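Local atomic coordinates of hemolysin II regulatory protein (Bacillus cereus, PDB entry 2JJ7), a protein that probably binds DNA as a dimeric transcriptional regulator of the TetR family, named for its control of hemolysin II. Residues A82-L87 against D171-I176; N11-A16 against Y56-K61; N78-L83 against Q139-F144. All blocks are in the same frame, centred on the assembly; numbering follows the deposited sequence.

Contact 1 (A82-L87 against D171-I176); sequences ALREYL and DLVSRI
Leu87 meets Val173 and Ile176 where helices 79-96 and 169-181 pack side by side. Its CB sits in the fork of Val173, 3.7 Å from Val173 CG2 and 3.8 Å from Val173 CG1. Leu87 CG lies beside its own backbone N, anti to the carbonyl carbon (chi1 -68°). Beyond it, Leu87 CD1 reaches Ile176, 3.6 Å from Ile176 CG2, and also lies near the carbonyl oxygen of Val173. In return, Val173 CG2 rests on the backbone of Leu87, 3.6 Å from Leu87 O. The segments run roughly antiparallel, at 145°, with their axes 9.7 Å apart. This is helix packing inside the all-helical C-terminal domain of a TetR-type regulator. Ile154 of helix 147-158 touches both Leu87 and Ile176, which places a third helix against the pair. Leu172 and Arg175 of helix 169-181 touch Phe163 of the second subunit, so the same helix also takes part in the dimer contact. One turn before Leu87, Arg84 adds a polar contact. Arg84 CG passes Val173 CG1. The guanidinium then presents its edge to Ser174. Both end nitrogens donate to one oxygen in the guanidinium plane: Arg84 NH1 to Ser174 OG at 3.1 Å, and Arg84 NH2 to Ser174 OG at 3.3 Å. These bonds belong to one of two modelled Arg84 conformers and are less certain for that.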
ATOM      1  N   ALA B  82       1.343   1.644  21.786  1.00 35.58           N
ATOM      2  CA  ALA B  82       2.280   2.424  20.982  1.00 36.22           C
ATOM      3  C   ALA B  82       1.773   2.519  19.549  1.00 37.91           C
ATOM      4  O   ALA B  82       1.715   3.607  18.982  1.00 39.35           O
ATOM      5  CB  ALA B  82       3.664   1.812  21.013  1.00 36.52           C
ATOM      6  N   LEU B  83       1.381   1.388  18.971  1.00 37.87           N
ATOM      7  CA  LEU B  83       0.897   1.391  17.592  1.00 39.79           C
ATOM      8  C   LEU B  83      -0.410   2.186  17.414  1.00 40.40           C
ATOM      9  O   LEU B  83      -0.584   2.896  16.405  1.00 41.22           O
ATOM     10  CB  LEU B  83       0.745  -0.036  17.062  1.00 39.74           C
ATOM     11  CG  LEU B  83       0.401  -0.168  15.575  1.00 42.29           C
ATOM     12  CD1 LEU B  83       1.511   0.378  14.700  1.00 35.38           C
ATOM     13  CD2 LEU B  83       0.116  -1.616  15.247  1.00 36.60           C
ATOM     14  N   ARG B  84      -1.329   2.049  18.367  1.00 38.90           N
ATOM     15  CA  ARG B  84      -2.570   2.818  18.311  0.50 39.47           C
ATOM     16  C   ARG B  84      -2.262   4.315  18.293  1.00 38.21           C
ATOM     17  O   ARG B  84      -2.860   5.057  17.521  1.00 38.00           O
ATOM     18  CB  ARG B  84      -3.538   2.455  19.450  0.50 38.48           C
ATOM     19  CG  ARG B  84      -4.955   2.977  19.215  0.50 39.70           C
ATOM     20  CD  ARG B  84      -6.008   2.330  20.105  0.50 41.95           C
ATOM     21  NE  ARG B  84      -6.414   0.991  19.669  0.50 41.77           N
ATOM     22  CZ  ARG B  84      -7.367   0.736  18.771  0.50 41.39           C
ATOM     23  NH1 ARG B  84      -8.014   1.730  18.187  0.50 30.02           N
ATOM     24  NH2 ARG B  84      -7.676  -0.520  18.457  0.50 45.09           N
ATOM     25  N   GLU B  85      -1.304   4.750  19.108  1.00 38.15           N
ATOM     26  CA  GLU B  85      -0.978   6.168  19.173  1.00 37.56           C
ATOM     27  C   GLU B  85      -0.322   6.630  17.892  1.00 39.27           C
ATOM     28  O   GLU B  85      -0.698   7.676  17.333  1.00 38.12           O
ATOM     29  CB  GLU B  85      -0.084   6.506  20.368  1.00 38.49           C
ATOM     30  CG  GLU B  85       0.066   8.024  20.548  1.00 35.94           C
ATOM     31  CD  GLU B  85       0.628   8.427  21.899  1.00 42.40           C
ATOM     32  OE1 GLU B  85       1.211   7.580  22.600  1.00 42.76           O
ATOM     33  OE2 GLU B  85       0.482   9.607  22.264  1.00 41.23           O
ATOM     34  N   TYR B  86       0.657   5.855  17.438  1.00 37.24           N
ATOM     35  CA  TYR B  86       1.334   6.130  16.187  1.00 39.09           C
ATOM     36  C   TYR B  86       0.307   6.287  15.050  1.00 40.34           C
ATOM     37  O   TYR B  86       0.309   7.290  14.326  1.00 40.59           O
ATOM     38  CB  TYR B  86       2.312   4.996  15.878  1.00 38.09           C
ATOM     39  CG  TYR B  86       2.893   5.010  14.485  1.00 40.58           C
ATOM     40  CD1 TYR B  86       2.202   4.446  13.405  1.00 38.91           C
ATOM     41  CD2 TYR B  86       4.142   5.574  14.238  1.00 36.76           C
ATOM     42  CE1 TYR B  86       2.738   4.462  12.131  1.00 37.09           C
ATOM     43  CE2 TYR B  86       4.676   5.583  12.964  1.00 34.93           C
ATOM     44  CZ  TYR B  86       3.974   5.032  11.918  1.00 36.50           C
ATOM     45  OH  TYR B  86       4.522   5.037  10.646  1.00 36.03           O
ATOM     46  N   LEU B  87      -0.555   5.284  14.901  1.00 37.75           N
ATOM     47  CA  LEU B  87      -1.545   5.261  13.829  1.00 38.94           C
ATOM     48  C   LEU B  87      -2.575   6.382  13.947  1.00 37.75           C
ATOM     49  O   LEU B  87      -3.040   6.903  12.931  1.00 38.16           O
ATOM     50  CB  LEU B  87      -2.275   3.906  13.791  1.00 36.90           C
ATOM     51  CG  LEU B  87      -1.467   2.673  13.368  1.00 39.97           C
ATOM     52  CD1 LEU B  87      -2.325   1.414  13.456  1.00 36.90           C
ATOM     53  CD2 LEU B  87      -0.881   2.825  11.981  1.00 37.36           C
ATOM     54  N   ASP B 171     -11.493   3.637  12.792  1.00 38.88           N
ATOM     55  CA  ASP B 171     -11.715   2.280  12.323  1.00 39.34           C
ATOM     56  C   ASP B 171     -10.512   1.757  11.582  1.00 39.33           C
ATOM     57  O   ASP B 171     -10.175   0.577  11.706  1.00 40.20           O
ATOM     58  CB  ASP B 171     -12.948   2.205  11.426  1.00 40.66           C
ATOM     59  CG  ASP B 171     -14.237   2.497  12.177  1.00 46.41           C
ATOM     60  OD1 ASP B 171     -14.302   2.294  13.423  1.00 48.14           O
ATOM     61  OD2 ASP B 171     -15.200   2.932  11.508  1.00 58.80           O
ATOM     62  N   LEU B 172      -9.871   2.628  10.804  1.00 37.97           N
ATOM     63  CA  LEU B 172      -8.668   2.252  10.084  1.00 39.25           C
ATOM     64  C   LEU B 172      -7.588   1.819  11.073  1.00 38.09           C
ATOM     65  O   LEU B 172      -6.977   0.769  10.888  1.00 39.42           O
ATOM     66  CB  LEU B 172      -8.175   3.394   9.175  1.00 38.88           C
ATOM     67  CG  LEU B 172      -6.950   3.085   8.304  1.00 42.88           C
ATOM     68  CD1 LEU B 172      -7.152   1.795   7.459  1.00 34.53           C
ATOM     69  CD2 LEU B 172      -6.597   4.282   7.430  1.00 35.47           C
ATOM     70  N   VAL B 173      -7.392   2.618  12.127  1.00 37.35           N
ATOM     71  CA  VAL B 173      -6.444   2.318  13.208  1.00 35.55           C
ATOM     72  C   VAL B 173      -6.766   0.956  13.843  1.00 36.43           C
ATOM     73  O   VAL B 173      -5.896   0.094  13.917  1.00 35.45           O
ATOM     74  CB  VAL B 173      -6.405   3.452  14.281  1.00 36.44           C
ATOM     75  CG1 VAL B 173      -5.540   3.044  15.496  1.00 32.67           C
ATOM     76  CG2 VAL B 173      -5.872   4.767  13.669  1.00 34.01           C
ATOM     77  N   SER B 174      -8.022   0.770  14.263  1.00 36.54           N
ATOM     78  CA  SER B 174      -8.499  -0.502  14.833  1.00 38.71           C
ATOM     79  C   SER B 174      -8.316  -1.694  13.909  1.00 39.58           C
ATOM     80  O   SER B 174      -7.888  -2.759  14.354  1.00 40.97           O
ATOM     81  CB  SER B 174      -9.972  -0.410  15.218  1.00 37.91           C
ATOM     82  OG  SER B 174     -10.101   0.343  16.398  1.00 44.71           O
ATOM     83  N   ARG B 175      -8.662  -1.518  12.635  1.00 39.01           N
ATOM     84  CA  ARG B 175      -8.591  -2.606  11.665  1.00 39.72           C
ATOM     85  C   ARG B 175      -7.143  -2.982  11.335  1.00 38.91           C
ATOM     86  O   ARG B 175      -6.839  -4.155  11.102  1.00 38.31           O
ATOM     87  CB  ARG B 175      -9.363  -2.259  10.392  1.00 39.49           C
ATOM     88  CG  ARG B 175     -10.866  -2.147  10.582  1.00 44.87           C
ATOM     89  CD  ARG B 175     -11.608  -2.271   9.241  1.00 56.96           C
ATOM     90  NE  ARG B 175     -11.754  -3.669   8.827  1.00 63.12           N
ATOM     91  CZ  ARG B 175     -12.910  -4.319   8.732  1.00 63.50           C
ATOM     92  NH1 ARG B 175     -12.920  -5.592   8.362  1.00 64.56           N
ATOM     93  NH2 ARG B 175     -14.058  -3.701   8.995  1.00 62.06           N
ATOM     94  N   ILE B 176      -6.253  -1.991  11.312  1.00 37.65           N
ATOM     95  CA  ILE B 176      -4.834  -2.278  11.102  1.00 36.34           C
ATOM     96  C   ILE B 176      -4.280  -3.143  12.253  1.00 37.20           C
ATOM     97  O   ILE B 176      -3.621  -4.155  12.019  1.00 40.43           O
ATOM     98  CB  ILE B 176      -4.008  -0.993  10.898  1.00 34.95           C
ATOM     99  CG1 ILE B 176      -4.300  -0.394   9.518  1.00 33.28           C
ATOM    100  CG2 ILE B 176      -2.511  -1.285  11.071  1.00 32.28           C
ATOM    101  CD1 ILE B 176      -3.688   1.020   9.291  1.00 33.68           C
TER

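Contact 2 (N11-A16 against Y56-K61); sequences NILKAA and YEVFKK
Leu13 projects from helix 5-23 onto helix 51-62 and divides its two methyls between Glu57 and Lys61. Leu13 CD1 meets the aliphatic part of Lys61, 3.7 Å from Lys61 CD. Leu13 CD2 lies 3.8 Å from Glu57 CB, at the root of that side chain. Both charged residues therefore offer carbon to the leucine. The leucine CG stands beside its own backbone N (chi1 -73°), and from there the methyls fork over the other helix. One turn further along helix 5-23, Ala16 CB touches Val58 CG2 at 3.7 Å. The small alanine lets the valine methyl come close to the backbone, with Ala16 C 4.1 Å from Val58 CG2. Contact between Leu13 CD2 and Val58 CG2 is looser, at 4.2 Å. The side-chain contacts are between carbon atoms, with no hydrogen bond between the segments.

The segments lie nearly at right angles, 97°, with their axes 9.6 Å apart. Such a crossing confines the touching residues to a small patch, centred on Leu13 and Val58.

Around this patch, Leu54 of helix 51-62 touches Ile12, Leu13 and Ala16. On helix 30-37, Ile33 reaches Ala16, and Ala37 reaches Ile12 and Ala15. Lys61 NZ has a long, weak ion pair with Glu10, the residue just before Asn11. Phe59 touches Ile118 and Tyr121, so helix 51-62 also meets helix 115-118 and the loop at Tyr121. Helices 30-37 and 41-48 fall in the predicted helix-turn-helix. Packing of helices 5-23 and 51-62 around that motif is typical of the N-terminal DNA-binding domain of TetR-family repressors.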
ATOM      1  N   ASN B  11      -0.540  32.406   1.385  1.00 38.11           N
ATOM      2  CA  ASN B  11      -1.244  32.124   0.144  1.00 39.27           C
ATOM      3  C   ASN B  11      -0.420  31.268  -0.828  1.00 38.89           C
ATOM      4  O   ASN B  11      -0.951  30.325  -1.425  1.00 38.10           O
ATOM      5  CB  ASN B  11      -1.713  33.421  -0.529  1.00 37.80           C
ATOM      6  CG  ASN B  11      -2.876  34.060   0.201  1.00 43.44           C
ATOM      7  OD1 ASN B  11      -3.451  33.467   1.114  1.00 50.21           O
ATOM      8  ND2 ASN B  11      -3.231  35.273  -0.195  1.00 49.38           N
ATOM      9  N   ILE B  12       0.867  31.586  -0.968  1.00 36.79           N
ATOM     10  CA  ILE B  12       1.750  30.843  -1.873  1.00 35.75           C
ATOM     11  C   ILE B  12       1.982  29.408  -1.394  1.00 37.08           C
ATOM     12  O   ILE B  12       2.056  28.486  -2.206  1.00 34.62           O
ATOM     13  CB  ILE B  12       3.104  31.555  -2.099  1.00 36.49           C
ATOM     14  CG1 ILE B  12       2.908  32.911  -2.808  1.00 32.96           C
ATOM     15  CG2 ILE B  12       4.076  30.657  -2.916  1.00 38.98           C
ATOM     16  CD1 ILE B  12       4.107  33.869  -2.652  1.00 27.73           C
ATOM     17  N   LEU B  13       2.098  29.230  -0.078  1.00 36.70           N
ATOM     18  CA  LEU B  13       2.289  27.908   0.503  1.00 37.58           C
ATOM     19  C   LEU B  13       1.040  27.034   0.409  1.00 37.12           C
ATOM     20  O   LEU B  13       1.150  25.841   0.115  1.00 39.37           O
ATOM     21  CB  LEU B  13       2.788  28.009   1.944  1.00 36.77           C
ATOM     22  CG  LEU B  13       4.257  28.447   2.064  1.00 34.96           C
ATOM     23  CD1 LEU B  13       4.668  28.647   3.520  1.00 38.16           C
ATOM     24  CD2 LEU B  13       5.191  27.464   1.365  1.00 36.84           C
ATOM     25  N   LYS B  14      -0.132  27.622   0.659  1.00 37.01           N
ATOM     26  CA  LYS B  14      -1.414  26.943   0.433  1.00 37.27           C
ATOM     27  C   LYS B  14      -1.487  26.457  -1.014  1.00 36.78           C
ATOM     28  O   LYS B  14      -1.866  25.313  -1.272  1.00 34.72           O
ATOM     29  CB  LYS B  14      -2.605  27.870   0.729  1.00 37.44           C
ATOM     30  CG  LYS B  14      -2.937  28.026   2.200  1.00 40.89           C
ATOM     31  CD  LYS B  14      -4.064  29.019   2.445  1.00 50.56           C
ATOM     32  CE  LYS B  14      -4.202  29.301   3.945  1.00 54.63           C
ATOM     33  NZ  LYS B  14      -5.530  29.854   4.344  1.00 60.29           N
ATOM     34  N   ALA B  15      -1.111  27.335  -1.944  1.00 34.80           N
ATOM     35  CA  ALA B  15      -1.117  27.026  -3.381  1.00 36.75           C
ATOM     36  C   ALA B  15      -0.172  25.885  -3.722  1.00 36.74           C
ATOM     37  O   ALA B  15      -0.532  24.974  -4.464  1.00 38.83           O
ATOM     38  CB  ALA B  15      -0.762  28.264  -4.205  1.00 33.59           C
ATOM     39  N   ALA B  16       1.039  25.962  -3.183  1.00 37.39           N
ATOM     40  CA  ALA B  16       2.084  24.996  -3.455  1.00 36.39           C
ATOM     41  C   ALA B  16       1.703  23.613  -2.890  1.00 36.55           C
ATOM     42  O   ALA B  16       1.849  22.610  -3.570  1.00 35.96           O
ATOM     43  CB  ALA B  16       3.385  25.479  -2.888  1.00 34.72           C
ATOM     44  N   TYR B  56      10.336  22.330   0.307  1.00 31.58           N
ATOM     45  CA  TYR B  56      10.826  22.222   1.680  0.50 32.52           C
ATOM     46  C   TYR B  56       9.887  22.967   2.633  1.00 32.03           C
ATOM     47  O   TYR B  56       9.492  22.421   3.663  1.00 33.25           O
ATOM     48  CB  TYR B  56      12.254  22.771   1.824  0.50 32.50           C
ATOM     49  CG  TYR B  56      13.361  21.947   1.182  0.50 34.11           C
ATOM     50  CD1 TYR B  56      13.157  20.632   0.766  0.50 31.21           C
ATOM     51  CD2 TYR B  56      14.632  22.485   1.030  0.50 32.11           C
ATOM     52  CE1 TYR B  56      14.193  19.895   0.188  0.50 27.17           C
ATOM     53  CE2 TYR B  56      15.659  21.760   0.466  0.50 29.37           C
ATOM     54  CZ  TYR B  56      15.445  20.477   0.042  0.50 28.77           C
ATOM     55  OH  TYR B  56      16.503  19.785  -0.518  0.50 32.08           O
ATOM     56  N   GLU B  57       9.518  24.194   2.278  1.00 31.27           N
ATOM     57  CA  GLU B  57       8.653  25.009   3.120  1.00 30.97           C
ATOM     58  C   GLU B  57       7.246  24.411   3.271  1.00 30.90           C
ATOM     59  O   GLU B  57       6.596  24.603   4.299  1.00 30.01           O
ATOM     60  CB  GLU B  57       8.585  26.445   2.593  1.00 30.13           C
ATOM     61  CG  GLU B  57       9.869  27.245   2.759  1.00 34.88           C
ATOM     62  CD  GLU B  57      10.332  27.350   4.207  1.00 40.70           C
ATOM     63  OE1 GLU B  57       9.492  27.543   5.109  1.00 40.32           O
ATOM     64  OE2 GLU B  57      11.547  27.229   4.440  1.00 44.88           O
ATOM     65  N   VAL B  58       6.799  23.677   2.252  1.00 30.28           N
ATOM     66  CA  VAL B  58       5.517  22.968   2.296  1.00 30.35           C
ATOM     67  C   VAL B  58       5.543  21.861   3.352  1.00 29.64           C
ATOM     68  O   VAL B  58       4.633  21.770   4.179  1.00 30.17           O
ATOM     69  CB  VAL B  58       5.110  22.400   0.914  1.00 30.30           C
ATOM     70  CG1 VAL B  58       4.016  21.328   1.054  1.00 24.42           C
ATOM     71  CG2 VAL B  58       4.617  23.532   0.034  1.00 32.17           C
ATOM     72  N   PHE B  59       6.598  21.050   3.339  1.00 29.49           N
ATOM     73  CA  PHE B  59       6.798  20.024   4.376  1.00 30.13           C
ATOM     74  C   PHE B  59       6.921  20.628   5.782  1.00 30.35           C
ATOM     75  O   PHE B  59       6.358  20.102   6.733  1.00 30.44           O
ATOM     76  CB  PHE B  59       7.986  19.122   4.029  1.00 28.99           C
ATOM     77  CG  PHE B  59       7.572  17.849   3.321  1.00 27.12           C
ATOM     78  CD1 PHE B  59       7.163  16.741   4.055  1.00 21.67           C
ATOM     79  CD2 PHE B  59       7.573  17.773   1.929  1.00 25.54           C
ATOM     80  CE1 PHE B  59       6.754  15.538   3.405  1.00 23.17           C
ATOM     81  CE2 PHE B  59       7.179  16.597   1.272  1.00 20.70           C
ATOM     82  CZ  PHE B  59       6.764  15.477   2.020  1.00 24.77           C
ATOM     83  N   LYS B  60       7.628  21.753   5.880  1.00 28.12           N
ATOM     84  CA  LYS B  60       7.793  22.480   7.134  1.00 29.27           C
ATOM     85  C   LYS B  60       6.453  23.019   7.659  1.00 29.67           C
ATOM     86  O   LYS B  60       6.151  22.842   8.829  1.00 31.09           O
ATOM     87  CB  LYS B  60       8.793  23.628   6.941  1.00 26.70           C
ATOM     88  CG  LYS B  60       9.232  24.329   8.205  1.00 29.42           C
ATOM     89  CD  LYS B  60      10.110  25.514   7.850  1.00 36.90           C
ATOM     90  CE  LYS B  60      10.810  26.089   9.071  1.00 43.68           C
ATOM     91  NZ  LYS B  60      11.534  27.351   8.742  1.00 44.57           N
ATOM     92  N   LYS B  61       5.665  23.670   6.799  1.00 29.49           N
ATOM     93  CA  LYS B  61       4.385  24.247   7.215  1.00 28.77           C
ATOM     94  C   LYS B  61       3.322  23.190   7.497  1.00 29.72           C
ATOM     95  O   LYS B  61       2.596  23.302   8.484  1.00 30.17           O
ATOM     96  CB  LYS B  61       3.839  25.249   6.186  1.00 27.82           C
ATOM     97  CG  LYS B  61       2.637  26.027   6.730  1.00 30.18           C
ATOM     98  CD  LYS B  61       2.219  27.180   5.870  1.00 38.12           C
ATOM     99  CE  LYS B  61       1.044  27.931   6.493  1.00 42.62           C
ATOM    100  NZ  LYS B  61       1.374  28.633   7.773  1.00 45.61           N
TER

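Contact 3 (N78-L83 against Q139-F144); sequences NPINAL and QGVFHF
Phe142 points the CZ end of its ring into the first turn of helix 79-96, among Pro79, Ile80 and Leu83. The carbonyl oxygen of Pro79 lies at the ring edge, near its plane, 3.5 Å from Phe142 CZ. Leu83 CD2 and Ile80 CG1 approach the ring obliquely, the first 3.6 Å from Phe142 CZ and the second 3.8 Å from Phe142 CE1. Val141 CG1, from the preceding residue, lies over one face of the ring, offset toward the rim.

The same valine meets Ile80 near the tip of its side chain. Ile80 CD1 and Val141 CG2 are only 3.4 Å apart, tight for two methyls. Val141 also has a chi1 of 100°, away from a staggered position, so this spot may be strained.

The extended Gln139 chain crosses Pro79, its amide beside Pro79 CG and CD, with Gln139 OE1 3.4 Å from Pro79 CD. Gln139 NE2 is hydrogen-bonded to Glu135 OE2 and Phe77 O, which fixes the amide there.

A helix starts on one side and another has just finished on the other. Asn78 caps helix 79-96: Asn78 OD1 accepts from Asn81 N at 3.2 Å in a nearly straight bond, with the donor above the carbonyl plane. Gly140, after helix 129-138, has the positive phi of a Schellman motif, and the loop leads on from it. The first turn of a helix capped by Asn78 thus packs against the loop that follows a Schellman motif, at the end of the TetR-type C-terminal domain remote from the DNA-binding domain.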
ATOM      1  N   ASN B  78       4.365  -1.081  25.707  1.00 36.53           N
ATOM      2  CA  ASN B  78       3.107  -1.713  25.312  1.00 38.12           C
ATOM      3  C   ASN B  78       2.968  -1.477  23.801  1.00 38.11           C
ATOM      4  O   ASN B  78       2.656  -0.367  23.379  1.00 39.50           O
ATOM      5  CB  ASN B  78       1.940  -1.059  26.069  1.00 38.08           C
ATOM      6  CG  ASN B  78       0.602  -1.777  25.850  1.00 43.97           C
ATOM      7  OD1 ASN B  78       0.308  -2.269  24.764  1.00 39.11           O
ATOM      8  ND2 ASN B  78      -0.224  -1.813  26.894  1.00 43.73           N
ATOM      9  N   PRO B  79       3.235  -2.515  22.979  1.00 38.78           N
ATOM     10  CA  PRO B  79       3.244  -2.396  21.519  1.00 38.36           C
ATOM     11  C   PRO B  79       1.901  -2.078  20.877  1.00 38.98           C
ATOM     12  O   PRO B  79       1.866  -1.326  19.902  1.00 39.23           O
ATOM     13  CB  PRO B  79       3.711  -3.782  21.063  1.00 39.19           C
ATOM     14  CG  PRO B  79       4.452  -4.317  22.224  1.00 36.22           C
ATOM     15  CD  PRO B  79       3.717  -3.843  23.403  1.00 37.33           C
ATOM     16  N   ILE B  80       0.811  -2.650  21.391  1.00 37.84           N
ATOM     17  CA  ILE B  80      -0.518  -2.313  20.872  1.00 38.02           C
ATOM     18  C   ILE B  80      -0.838  -0.823  21.116  1.00 38.09           C
ATOM     19  O   ILE B  80      -1.240  -0.119  20.200  1.00 39.20           O
ATOM     20  CB  ILE B  80      -1.624  -3.237  21.452  1.00 38.91           C
ATOM     21  CG1 ILE B  80      -1.443  -4.669  20.915  1.00 37.42           C
ATOM     22  CG2 ILE B  80      -3.032  -2.693  21.125  1.00 36.17           C
ATOM     23  CD1 ILE B  80      -2.205  -5.765  21.727  1.00 31.08           C
ATOM     24  N   ASN B  81      -0.633  -0.340  22.341  1.00 38.18           N
ATOM     25  CA  ASN B  81      -0.864   1.071  22.633  1.00 37.36           C
ATOM     26  C   ASN B  81       0.067   2.009  21.878  1.00 37.04           C
ATOM     27  O   ASN B  81      -0.367   3.061  21.389  1.00 38.45           O
ATOM     28  CB  ASN B  81      -0.794   1.334  24.134  1.00 38.28           C
ATOM     29  CG  ASN B  81      -2.035   0.848  24.870  1.00 38.30           C
ATOM     30  OD1 ASN B  81      -2.913   0.198  24.295  1.00 44.76           O
ATOM     31  ND2 ASN B  81      -2.105   1.162  26.144  1.00 41.37           N
ATOM     32  N   ALA B  82       1.343   1.644  21.786  1.00 35.58           N
ATOM     33  CA  ALA B  82       2.280   2.424  20.982  1.00 36.22           C
ATOM     34  C   ALA B  82       1.773   2.519  19.549  1.00 37.91           C
ATOM     35  O   ALA B  82       1.715   3.607  18.982  1.00 39.35           O
ATOM     36  CB  ALA B  82       3.664   1.812  21.013  1.00 36.52           C
ATOM     37  N   LEU B  83       1.381   1.388  18.971  1.00 37.87           N
ATOM     38  CA  LEU B  83       0.897   1.391  17.592  1.00 39.79           C
ATOM     39  C   LEU B  83      -0.410   2.186  17.414  1.00 40.40           C
ATOM     40  O   LEU B  83      -0.584   2.896  16.405  1.00 41.22           O
ATOM     41  CB  LEU B  83       0.745  -0.036  17.062  1.00 39.74           C
ATOM     42  CG  LEU B  83       0.401  -0.168  15.575  1.00 42.29           C
ATOM     43  CD1 LEU B  83       1.511   0.378  14.700  1.00 35.38           C
ATOM     44  CD2 LEU B  83       0.116  -1.616  15.247  1.00 36.60           C
ATOM     45  N   GLN B 139       7.088  -9.525  21.482  1.00 38.48           N
ATOM     46  CA  GLN B 139       6.229  -9.766  22.638  1.00 38.46           C
ATOM     47  C   GLN B 139       5.099 -10.768  22.391  1.00 39.39           C
ATOM     48  O   GLN B 139       4.378 -11.128  23.321  1.00 40.36           O
ATOM     49  CB  GLN B 139       5.651  -8.461  23.161  1.00 37.38           C
ATOM     50  CG  GLN B 139       6.668  -7.599  23.889  1.00 38.49           C
ATOM     51  CD  GLN B 139       6.014  -6.490  24.674  1.00 34.15           C
ATOM     52  OE1 GLN B 139       4.844  -6.588  25.052  1.00 34.63           O
ATOM     53  NE2 GLN B 139       6.763  -5.413  24.915  1.00 32.61           N
ATOM     54  N   GLY B 140       4.943 -11.212  21.147  1.00 40.12           N
ATOM     55  CA  GLY B 140       3.966 -12.255  20.810  1.00 39.60           C
ATOM     56  C   GLY B 140       2.587 -11.693  20.536  1.00 39.17           C
ATOM     57  O   GLY B 140       1.594 -12.408  20.578  1.00 38.75           O
ATOM     58  N   VAL B 141       2.532 -10.409  20.220  1.00 39.68           N
ATOM     59  CA  VAL B 141       1.260  -9.719  20.069  1.00 39.69           C
ATOM     60  C   VAL B 141       0.935  -9.413  18.588  1.00 39.32           C
ATOM     61  O   VAL B 141      -0.238  -9.427  18.198  1.00 37.13           O
ATOM     62  CB  VAL B 141       1.200  -8.492  21.049  1.00 41.10           C
ATOM     63  CG1 VAL B 141       1.499  -7.176  20.367  1.00 41.94           C
ATOM     64  CG2 VAL B 141      -0.114  -8.461  21.803  1.00 42.46           C
ATOM     65  N   PHE B 142       1.972  -9.185  17.771  1.00 37.43           N
ATOM     66  CA  PHE B 142       1.803  -8.963  16.331  1.00 37.74           C
ATOM     67  C   PHE B 142       2.274 -10.185  15.537  1.00 38.34           C
ATOM     68  O   PHE B 142       3.262 -10.835  15.895  1.00 37.76           O
ATOM     69  CB  PHE B 142       2.542  -7.705  15.827  1.00 37.13           C
ATOM     70  CG  PHE B 142       2.090  -6.396  16.472  1.00 39.79           C
ATOM     71  CD1 PHE B 142       0.785  -6.234  16.960  1.00 40.63           C
ATOM     72  CD2 PHE B 142       2.976  -5.325  16.574  1.00 34.75           C
ATOM     73  CE1 PHE B 142       0.382  -5.035  17.560  1.00 39.60           C
ATOM     74  CE2 PHE B 142       2.587  -4.105  17.181  1.00 33.69           C
ATOM     75  CZ  PHE B 142       1.291  -3.960  17.661  1.00 35.93           C
ATOM     76  N   HIS B 143       1.569 -10.476  14.451  1.00 38.08           N
ATOM     77  CA  HIS B 143       1.875 -11.634  13.611  1.00 39.30           C
ATOM     78  C   HIS B 143       1.787 -11.248  12.142  1.00 39.24           C
ATOM     79  O   HIS B 143       0.741 -10.789  11.680  1.00 40.04           O
ATOM     80  CB  HIS B 143       0.918 -12.775  13.931  1.00 37.60           C
ATOM     81  CG  HIS B 143       0.819 -13.068  15.394  1.00 41.70           C
ATOM     82  ND1 HIS B 143       1.690 -13.919  16.042  1.00 44.70           N
ATOM     83  CD2 HIS B 143      -0.025 -12.596  16.343  1.00 41.82           C
ATOM     84  CE1 HIS B 143       1.376 -13.970  17.325  1.00 47.54           C
ATOM     85  NE2 HIS B 143       0.341 -13.176  17.534  1.00 48.00           N
ATOM     86  N   PHE B 144       2.895 -11.425  11.423  1.00 38.42           N
ATOM     87  CA  PHE B 144       3.004 -11.025  10.021  1.00 38.18           C
ATOM     88  C   PHE B 144       4.125 -11.792   9.334  1.00 38.43           C
ATOM     89  O   PHE B 144       5.080 -12.190   9.985  1.00 37.02           O
ATOM     90  CB  PHE B 144       3.221  -9.496   9.901  1.00 36.63           C
ATOM     91  CG  PHE B 144       4.280  -8.934  10.832  1.00 34.97           C
ATOM     92  CD1 PHE B 144       3.916  -8.186  11.952  1.00 37.57           C
ATOM     93  CD2 PHE B 144       5.644  -9.116  10.565  1.00 37.81           C
ATOM     94  CE1 PHE B 144       4.898  -7.657  12.831  1.00 32.95           C
ATOM     95  CE2 PHE B 144       6.642  -8.599  11.432  1.00 34.25           C
ATOM     96  CZ  PHE B 144       6.262  -7.863  12.558  1.00 35.87           C
TER

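In the fold
Contacts 1 and 3 both use helix 79-96 and overlap at Ala82 and Leu83, with centres 11 Å apart. Contact 1 is the buried one, joining two helices within the C-terminal domain through aliphatic side chains with one arginine-serine pair beside them. Contact 3 is partly buried and joins the start of that helix to a loop; it adds an aromatic ring and helix-end caps. Contact 2 belongs to the DNA-binding region, with its centre 28 Å from that of contact 1 and across the chain's centre. It is also helix on helix, but steeply crossed and partly buried; the aliphatic parts of Glu57 and Lys61 flank a leucine, a valine and an alanine.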